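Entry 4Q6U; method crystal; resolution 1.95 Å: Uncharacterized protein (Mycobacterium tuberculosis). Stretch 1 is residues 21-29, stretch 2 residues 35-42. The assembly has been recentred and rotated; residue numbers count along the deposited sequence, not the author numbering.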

# COMPACT_ATOMS: atom_id res chain seq x y z
N ASP B 21 -25.48 5.57 18.12
CA ASP B 21 -26.82 6.05 18.42
C ASP B 21 -27.87 5.14 17.80
O ASP B 21 -28.93 4.90 18.39
N GLU B 22 -27.57 4.62 16.62
CA GLU B 22 -28.43 3.66 15.96
C GLU B 22 -27.67 2.37 15.69
O GLU B 22 -26.56 2.40 15.17
N PRO B 23 -28.27 1.22 16.06
CA PRO B 23 -27.74 -0.11 15.75
C PRO B 23 -27.35 -0.23 14.27
O PRO B 23 -28.13 0.17 13.40
N ALA B 24 -26.18 -0.78 14.00
CA ALA B 24 -25.64 -0.78 12.64
C ALA B 24 -25.04 -2.14 12.27
O ALA B 24 -24.22 -2.68 13.01
N VAL B 25 -25.44 -2.66 11.12
CA VAL B 25 -25.00 -3.97 10.67
C VAL B 25 -23.51 -3.95 10.29
O VAL B 25 -23.03 -3.02 9.64
N VAL B 26 -22.77 -4.97 10.73
CA VAL B 26 -21.37 -5.12 10.36
C VAL B 26 -21.10 -6.49 9.75
O VAL B 26 -20.07 -6.70 9.11
N ALA B 27 -22.05 -7.42 9.91
CA ALA B 27 -21.91 -8.73 9.27
C ALA B 27 -23.25 -9.33 8.84
O ALA B 27 -24.21 -9.34 9.62
N ARG B 28 -23.32 -9.79 7.60
CA ARG B 28 -24.40 -10.68 7.17
C ARG B 28 -23.80 -12.07 7.03
O ARG B 28 -23.06 -12.33 6.09
N GLY B 29 -24.10 -12.95 7.97
CA GLY B 29 -23.35 -14.18 8.06
C GLY B 29 -21.93 -13.79 8.43
O GLY B 29 -21.71 -13.26 9.51
N LEU B 35 -20.91 -0.78 8.85
CA LEU B 35 -21.71 -0.10 9.87
C LEU B 35 -22.96 0.55 9.31
O LEU B 35 -23.24 1.72 9.59
N VAL B 36 -23.72 -0.20 8.52
CA VAL B 36 -24.94 0.31 7.91
C VAL B 36 -26.09 0.34 8.90
O VAL B 36 -26.54 -0.71 9.38
N PRO B 37 -26.59 1.55 9.21
CA PRO B 37 -27.71 1.71 10.15
C PRO B 37 -28.87 0.79 9.78
O PRO B 37 -29.24 0.70 8.61
N ILE B 38 -29.39 0.10 10.78
CA ILE B 38 -30.37 -0.95 10.57
C ILE B 38 -31.57 -0.45 9.76
O ILE B 38 -32.20 -1.22 9.03
N THR B 39 -31.86 0.85 9.84
CA THR B 39 -32.99 1.43 9.10
C THR B 39 -32.66 1.62 7.63
O THR B 39 -33.55 1.74 6.79
N THR B 40 -31.37 1.68 7.33
CA THR B 40 -30.90 1.76 5.95
C THR B 40 -30.76 0.35 5.38
O THR B 40 -31.21 0.07 4.27
N PHE B 41 -30.15 -0.53 6.17
CA PHE B 41 -29.94 -1.91 5.76
C PHE B 41 -31.27 -2.62 5.55
O PHE B 41 -31.40 -3.48 4.68
N LEU B 42 -32.27 -2.24 6.34
CA LEU B 42 -33.58 -2.86 6.25
C LEU B 42 -34.68 -1.86 5.87
O LEU B 42 -35.83 -2.01 6.29

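Val25 is the hub of this contact, and of the residues in either stretch it has the most surface covered by the other. Its chi1 is t, and Val25 CG2 reaches two residues of the helix that follows the second strand: it lies 3.6 Å from Ile38 CD1 and 3.7 Å from Phe41 CG. Val25 CG2 also sits over the face of the Phe41 ring, 4.1 Å from its centroid, a CH-pi contact. Phe41 (chi1 t, chi2 86°) points its CA-to-CB bond toward the first strand, while Ile38 (t, p) leaves sideways and relies on the length of its chain to meet the valine.

The strands run antiparallel, and the side chains of each bridged pair share a face: Val25 with Val36 on one, Ala24 with Pro37 on the other. On the alanine's side, Leu35 starts away from the first stretch, but its end comes back. With chi1 at -92°, between wells, and chi2 t, Leu35 CD2 is placed 3.5 Å from Ala24 CB and 3.7 Å from Val26 CG1 (Val26 chi1 m). A small residue at 24 and a long one at 35 thus fit together.

Backbone bonds hold this packing in register. Val25 N donates to Val36 O at 2.8 Å, the return bond from Val36 N to Val25 O is weak at 3.1 Å, and Ile38 N donates to Pro23 O at 2.9 Å.

Polar chains close the margins. Arg28 (t, t, p, chi4 -178°) lays its guanidinium with one face against Phe41, Arg28 NH1 to Phe41 CZ 3.9 Å. Glu22, extended with chi1 and chi2 both t, carries its carboxylate to the first turn of the helix, where Glu22 OE2 accepts from Thr39 N at 3.1 Å and from Thr39 OG1 at 2.6 Å. The p rotamer of Thr39 brings its hydroxyl to the same oxygen as its amide, so one carboxylate oxygen accepts from both donors.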

# COMPACT_ATOMS: atom_id res chain seq x y z
CB ASP B 21 -27.00 7.49 17.92
CG ASP B 21 -26.09 8.47 18.63
OD1 ASP B 21 -26.07 8.46 19.88
OD2 ASP B 21 -25.40 9.25 17.94
CB GLU B 22 -29.00 4.24 14.66
CG GLU B 22 -29.91 3.29 13.88
CD GLU B 22 -30.49 3.93 12.63
OE1 GLU B 22 -30.58 5.18 12.58
OE2 GLU B 22 -30.85 3.19 11.69
CB PRO B 23 -28.90 -1.04 16.08
CG PRO B 23 -29.68 -0.31 17.12
CD PRO B 23 -29.55 1.15 16.78
CB ALA B 24 -24.61 0.32 12.49
CB VAL B 25 -25.84 -4.46 9.47
CG1 VAL B 25 -25.39 -5.84 9.02
CG2 VAL B 25 -27.33 -4.45 9.83
CB VAL B 26 -20.44 -4.90 11.58
CG1 VAL B 26 -20.62 -3.50 12.14
CG2 VAL B 26 -20.72 -5.94 12.64
CB ALA B 27 -21.20 -9.70 10.19
CB ARG B 28 -25.04 -10.23 5.85
CG ARG B 28 -26.23 -11.10 5.44
CD ARG B 28 -27.20 -10.36 4.51
NE ARG B 28 -26.59 -9.93 3.27
CZ ARG B 28 -27.22 -9.23 2.33
NH1 ARG B 28 -28.49 -8.88 2.49
NH2 ARG B 28 -26.58 -8.87 1.22
CB LEU B 35 -20.88 0.96 10.60
CG LEU B 35 -20.14 0.55 11.88
CD1 LEU B 35 -19.28 1.70 12.37
CD2 LEU B 35 -21.10 0.12 12.97
CB VAL B 36 -25.36 -0.54 6.70
CG1 VAL B 36 -26.62 0.05 6.07
CG2 VAL B 36 -24.22 -0.63 5.69
CB PRO B 37 -28.09 3.18 9.99
CG PRO B 37 -26.82 3.84 9.59
CD PRO B 37 -26.12 2.85 8.70
CB ILE B 38 -30.85 -1.54 11.93
CG1 ILE B 38 -31.49 -2.91 11.74
CG2 ILE B 38 -31.75 -0.56 12.67
CD1 ILE B 38 -30.49 -4.01 11.52
CB THR B 39 -33.43 2.79 9.68
OG1 THR B 39 -32.33 3.70 9.65
CG2 THR B 39 -33.93 2.63 11.11
CB THR B 40 -29.56 2.51 5.85
OG1 THR B 40 -29.77 3.91 6.10
CG2 THR B 40 -28.93 2.33 4.48
CB PHE B 41 -29.08 -2.66 6.80
CG PHE B 41 -28.56 -3.98 6.32
CD1 PHE B 41 -27.36 -4.05 5.61
CD2 PHE B 41 -29.25 -5.15 6.57
CE1 PHE B 41 -26.88 -5.27 5.16
CE2 PHE B 41 -28.77 -6.37 6.12
CZ PHE B 41 -27.58 -6.43 5.41
CB LEU B 42 -33.93 -3.55 7.58
CG LEU B 42 -33.00 -4.69 8.00
CD1 LEU B 42 -33.40 -5.25 9.35
CD2 LEU B 42 -32.95 -5.79 6.96